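Local coordinates for internalin C2 (Listeria monocytogenes serotype 4b str. F2365, PDB 4FHO), which is an internalin with a leucine-rich-repeat domain, probably taking part in adhesion to or invasion of host cells, presumably by binding a protein partner, at residues 82-85 / 86-89; 96-100 / 101-105; 126-129 / 130-133. All coordinates share one frame; numbering follows the deposited sequence.

Contact 1 (82-85 / 86-89)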
# COMPACT_ATOMS: atom_id res chain seq x y z
N THR A 82 6.11 13.43 0.35
CA THR A 82 5.40 13.88 -0.86
C THR A 82 5.92 13.25 -2.18
O THR A 82 5.20 13.29 -3.17
CB THR A 82 5.48 15.41 -0.98
OG1 THR A 82 6.86 15.83 -1.04
CG2 THR A 82 4.83 16.08 0.23
N ASP A 83 7.14 12.70 -2.18
CA ASP A 83 7.81 12.23 -3.41
C ASP A 83 8.29 10.77 -3.22
O ASP A 83 9.12 10.49 -2.38
CB ASP A 83 9.01 13.13 -3.72
CG ASP A 83 9.74 12.76 -5.03
OD1 ASP A 83 9.20 12.01 -5.86
OD2 ASP A 83 10.87 13.24 -5.23
N LEU A 84 7.75 9.87 -4.04
CA LEU A 84 8.08 8.45 -3.99
C LEU A 84 9.10 8.02 -5.05
O LEU A 84 9.40 6.84 -5.17
CB LEU A 84 6.79 7.62 -4.11
CG LEU A 84 5.76 7.85 -3.00
CD1 LEU A 84 4.54 6.98 -3.24
CD2 LEU A 84 6.34 7.61 -1.60
N THR A 85 9.66 8.99 -5.78
CA THR A 85 10.64 8.72 -6.85
C THR A 85 11.82 7.81 -6.44
O THR A 85 12.20 6.93 -7.21
CB THR A 85 11.10 10.05 -7.52
OG1 THR A 85 9.97 10.63 -8.18
CG2 THR A 85 12.23 9.84 -8.53
N PRO A 86 12.38 7.97 -5.21
CA PRO A 86 13.48 7.09 -4.76
C PRO A 86 13.17 5.59 -4.65
O PRO A 86 14.10 4.78 -4.67
CB PRO A 86 13.81 7.66 -3.38
CG PRO A 86 13.50 9.11 -3.51
CD PRO A 86 12.21 9.11 -4.29
N LEU A 87 11.88 5.22 -4.54
CA LEU A 87 11.43 3.81 -4.60
C LEU A 87 11.41 3.14 -5.98
O LEU A 87 11.34 1.91 -6.02
CB LEU A 87 9.99 3.67 -4.03
CG LEU A 87 9.71 4.03 -2.59
CD1 LEU A 87 8.24 3.86 -2.26
CD2 LEU A 87 10.56 3.16 -1.70
N LYS A 88 11.46 3.92 -7.08
CA LYS A 88 11.09 3.47 -8.46
C LYS A 88 11.66 2.15 -8.90
O LYS A 88 10.99 1.39 -9.60
CB LYS A 88 11.63 4.44 -9.52
CG LYS A 88 10.81 5.65 -9.89
CD LYS A 88 11.40 6.34 -11.13
CE LYS A 88 12.86 6.75 -10.98
NZ LYS A 88 13.22 8.03 -11.64
N ASN A 89 12.95 1.97 -8.64
CA ASN A 89 13.73 0.85 -9.17
C ASN A 89 13.98 -0.27 -8.16
O ASN A 89 14.71 -1.22 -8.46
CB ASN A 89 15.06 1.35 -9.75
CG ASN A 89 14.88 2.35 -10.89
OD1 ASN A 89 13.92 2.28 -11.65
ND2 ASN A 89 15.81 3.28 -11.00
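P86 lies over one face of the D83 carboxylate, its CD 4.4 Å from D83 OD2, a loose approach almost perpendicular to the plane. The backbone N of T85 stands above that same face and gives its hydrogen to D83 OD1 at 3.1 Å, closing an Asx turn. The edge is used too: the T85 hydroxyl donates to the syn lone pair of OD1, with OG1 and OD1 2.8 Å apart. T85 OG1, beside its own backbone N and anti to the carbonyl carbon (chi1 -66°), thus reaches the same oxygen that the backbone N binds.

Further on, L87 N binds L84 O at 3.0 Å and K88 N binds T85 O at 3.1 Å, the spacing of a short 3-10 turn. On the outer side the K88 chain runs alongside T85: its CG passes 3.3 Å from T85 O, then bends at chi3 and chi4 leave NZ 3.7 Å from T85 CG2. Inward, L84 CD2 faces L87 CD1, and L98 and I62 extend this apolar side. Two donors on OD1 are consistent with an ionised aspartate; the hydroxyl bond would hold the T85 rotamer, and the N-H bond the backbone as it enters the 3-10 turn of this leucine-rich repeat.

Contact 2 (96-100 / 101-105)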
# COMPACT_ATOMS: atom_id res chain seq x y z
N LEU A 96 4.82 -2.38 1.60
CA LEU A 96 4.98 -0.91 1.56
C LEU A 96 3.83 -0.24 2.33
O LEU A 96 2.68 -0.36 1.92
CB LEU A 96 5.03 -0.44 0.11
CG LEU A 96 5.27 1.04 -0.16
CD1 LEU A 96 6.53 1.58 0.51
CD2 LEU A 96 5.32 1.21 -1.67
N GLU A 97 4.15 0.42 3.44
CA GLU A 97 3.16 1.08 4.30
C GLU A 97 3.41 2.57 4.26
O GLU A 97 4.40 3.07 4.82
CB GLU A 97 3.24 0.55 5.74
CG GLU A 97 2.88 -0.93 5.87
CD GLU A 97 3.06 -1.48 7.29
OE1 GLU A 97 2.85 -0.74 8.28
OE2 GLU A 97 3.41 -2.67 7.42
N LEU A 98 2.52 3.29 3.58
CA LEU A 98 2.61 4.73 3.37
C LEU A 98 1.43 5.51 3.91
O LEU A 98 1.30 6.71 3.61
CB LEU A 98 2.81 4.98 1.88
CG LEU A 98 4.15 4.56 1.29
CD1 LEU A 98 4.09 4.74 -0.22
CD2 LEU A 98 5.29 5.37 1.90
N SER A 99 0.60 4.85 4.72
CA SER A 99 -0.59 5.45 5.37
C SER A 99 -0.32 6.82 6.02
O SER A 99 0.65 6.97 6.74
CB SER A 99 -1.13 4.47 6.43
OG SER A 99 -2.11 5.08 7.26
N GLY A 100 -1.19 7.80 5.77
CA GLY A 100 -1.09 9.14 6.37
C GLY A 100 -0.19 10.15 5.66
O GLY A 100 -0.22 11.32 6.02
N ASN A 101 0.61 9.71 4.68
CA ASN A 101 1.52 10.59 3.97
C ASN A 101 0.77 11.38 2.90
O ASN A 101 -0.05 10.81 2.21
CB ASN A 101 2.68 9.82 3.31
CG ASN A 101 3.70 9.33 4.33
OD1 ASN A 101 4.57 10.08 4.75
ND2 ASN A 101 3.59 8.07 4.72
N PRO A 102 1.09 12.67 2.71
CA PRO A 102 0.38 13.49 1.70
C PRO A 102 0.87 13.18 0.28
O PRO A 102 1.48 14.04 -0.36
CB PRO A 102 0.74 14.92 2.14
CG PRO A 102 2.11 14.78 2.66
CD PRO A 102 2.09 13.49 3.43
N LEU A 103 0.61 11.98 -0.22
CA LEU A 103 1.14 11.52 -1.51
C LEU A 103 0.50 12.21 -2.72
O LEU A 103 1.22 12.60 -3.63
CB LEU A 103 1.01 10.01 -1.67
CG LEU A 103 1.63 9.15 -0.57
CD1 LEU A 103 1.27 7.70 -0.86
CD2 LEU A 103 3.14 9.35 -0.45
N LYS A 104 -0.83 12.32 -2.72
CA LYS A 104 -1.64 12.96 -3.76
C LYS A 104 -1.82 12.09 -5.00
O LYS A 104 -2.90 12.05 -5.56
CB LYS A 104 -1.16 14.37 -4.16
CG LYS A 104 -1.04 15.35 -2.99
CD LYS A 104 -2.28 16.22 -2.79
CE LYS A 104 -1.92 17.63 -2.34
NZ LYS A 104 -1.37 17.59 -0.96
N ASN A 105 -0.76 11.42 -5.43
CA ASN A 105 -0.84 10.35 -6.41
C ASN A 105 0.19 9.29 -6.06
O ASN A 105 1.12 9.55 -5.30
CB ASN A 105 -0.60 10.93 -7.82
CG ASN A 105 0.84 11.34 -8.04
OD1 ASN A 105 1.68 10.52 -8.43
ND2 ASN A 105 1.15 12.61 -7.77
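N101 folds back over the carbonyl of L98, and each step along its side chain can be checked against that one oxygen. CB already lies 3.4 Å from L98 O. CG, placed beside the backbone N and anti to the carbonyl carbon (chi1 -73°), keeps a similar separation, so the amide hangs over the turn instead of swinging away from it. At the tip, ND2 donates to L98 O at 2.9 Å with a nearly straight N-H...O angle of 169°. The acceptor lies in the plane of the N101 amide, in line with that straight bond, whereas the donor stands well above the plane of the L98 carbonyl and uses no lone-pair direction.

The same oxygen receives the backbone N of N101 at 3.3 Å, closing a type II turn from L98 to N101 with G100 at a positive phi of 85°. Both donors come from one face of the carbonyl. ND2 also donates to L76 O, and OD1 accepts from I81 N, so the buried amide is satisfied at both ends by the preceding coil. N101 touches N79 as well, the residue 22 positions earlier, and the sequence LxLxxN fits the asparagine ladder of leucine-rich repeats, in which stacked asparagines bind backbone groups of adjacent coils.

Beneath the turn, L98 and L103 cross at about a right angle. CB of L103 points toward the 96-100 segment; its CD1 meets CD1 of L98 at 4.1 Å and CB of L98 at 4.2 Å. Between N101 and L103 the chain makes an inverse gamma turn centred on P102: L103 N binds N101 O at 2.8 Å.

Contact 3 (126-129 / 130-133)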
# COMPACT_ATOMS: atom_id res chain seq x y z
N THR A 126 -6.84 10.31 -5.39
CA THR A 126 -8.14 10.23 -6.07
C THR A 126 -8.21 9.11 -7.10
O THR A 126 -9.29 8.80 -7.57
CB THR A 126 -8.47 11.58 -6.76
OG1 THR A 126 -7.51 11.85 -7.79
CG2 THR A 126 -8.41 12.73 -5.74
N ASP A 127 -7.08 8.48 -7.42
CA ASP A 127 -6.91 7.68 -8.63
C ASP A 127 -5.98 6.50 -8.30
O ASP A 127 -4.90 6.73 -7.78
CB ASP A 127 -6.27 8.60 -9.70
CG ASP A 127 -6.18 7.98 -11.07
OD1 ASP A 127 -6.80 6.93 -11.34
OD2 ASP A 127 -5.50 8.59 -11.93
N VAL A 128 -6.37 5.28 -8.61
CA VAL A 128 -5.53 4.06 -8.38
C VAL A 128 -5.04 3.39 -9.70
O VAL A 128 -4.52 2.27 -9.69
CB VAL A 128 -6.23 3.04 -7.44
CG1 VAL A 128 -6.33 3.62 -6.03
CG2 VAL A 128 -7.58 2.61 -7.98
N THR A 129 -5.11 4.14 -10.80
CA THR A 129 -4.62 3.67 -12.09
C THR A 129 -3.18 3.09 -12.08
O THR A 129 -2.97 2.02 -12.66
CB THR A 129 -4.78 4.74 -13.20
OG1 THR A 129 -6.10 5.26 -13.19
CG2 THR A 129 -4.61 4.10 -14.55
N PRO A 130 -2.23 3.72 -11.35
CA PRO A 130 -0.88 3.13 -11.25
C PRO A 130 -0.77 1.75 -10.60
O PRO A 130 0.24 1.08 -10.79
CB PRO A 130 -0.13 4.18 -10.41
CG PRO A 130 -0.81 5.46 -10.74
CD PRO A 130 -2.26 5.04 -10.70
N LEU A 131 -1.79 1.31 -9.87
CA LEU A 131 -1.76 -0.02 -9.23
C LEU A 131 -2.05 -1.19 -10.19
O LEU A 131 -1.76 -2.33 -9.84
CB LEU A 131 -2.71 -0.05 -8.01
CG LEU A 131 -2.63 1.10 -6.99
CD1 LEU A 131 -3.42 0.75 -5.72
CD2 LEU A 131 -1.19 1.47 -6.62
N ALA A 132 -2.59 -0.93 -11.39
CA ALA A 132 -3.01 -2.02 -12.31
C ALA A 132 -1.95 -3.07 -12.67
O ALA A 132 -2.30 -4.22 -12.93
CB ALA A 132 -3.63 -1.46 -13.58
N GLY A 133 -0.68 -2.67 -12.65
CA GLY A 133 0.46 -3.58 -12.90
C GLY A 133 1.00 -4.37 -11.71
O GLY A 133 1.91 -5.21 -11.87
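V128 and L131 each set the first branch of the side chain anti to the carbonyl carbon, CG1 in the valine (chi1 -68°) and CG in the leucine (chi1 -49°). The valine torsion leaves its CG2 in the crowded position between its backbone N and carbonyl carbon. The leucine extends at chi2, and its CD1 meets V128 CB and CG1 about equally, 4.0 Å from CB and 4.1 Å from CG1; the two side chains cross obliquely.

L131 also keeps close to the carbonyl of V128, three residues back, with CB 3.4 Å from V128 O. That oxygen takes the backbone N of L131 at 2.9 Å, and the next one along, T129 O, takes the N of A132 at 3.2 Å. These i to i+3 bonds define a short 3-10 turn in the segment linking strands 117-119 and 139-141; in the leucine-rich repeats of internalins such turns lie across the solenoid from the parallel sheet. V128 packs on L142 and I147 of the following coil, while L131 packs on I109 of the preceding one, so the pair spans the stacking direction.

On the outer side, OG1 of T129 stands beside its own backbone N, which brings the hydroxyl near the D127 carboxylate. It donates to D127 OD1 with OG1 2.6 Å from OD1, meeting it on the syn side but 23° out of the carboxylate plane. The backbone N of T129 makes a weak bond to the same OD1 at 3.3 Å. The T129 side chain also touches P152 of the next coil.

Read from the N terminus, the three contacts come in series, and none nests within or crosses another. Contact 1 makes a local turn in the return loop between strands 73-75 and 95-97; contact 2 then turns the chain as it leaves strand 95-97; contact 3 lies between strands 117-119 and 139-141, 44 residues, or two 22-residue repeats, beyond contact 1. Contacts 1 and 2 share the interior of the solenoid, where L84 packs on L98 and L103, and L87 on L96; nearer the surface, T82 meets P102. Contact 3 does not touch either of them; its nearest atoms lie about 4 Å from contact 2 and about 9 Å from contact 1.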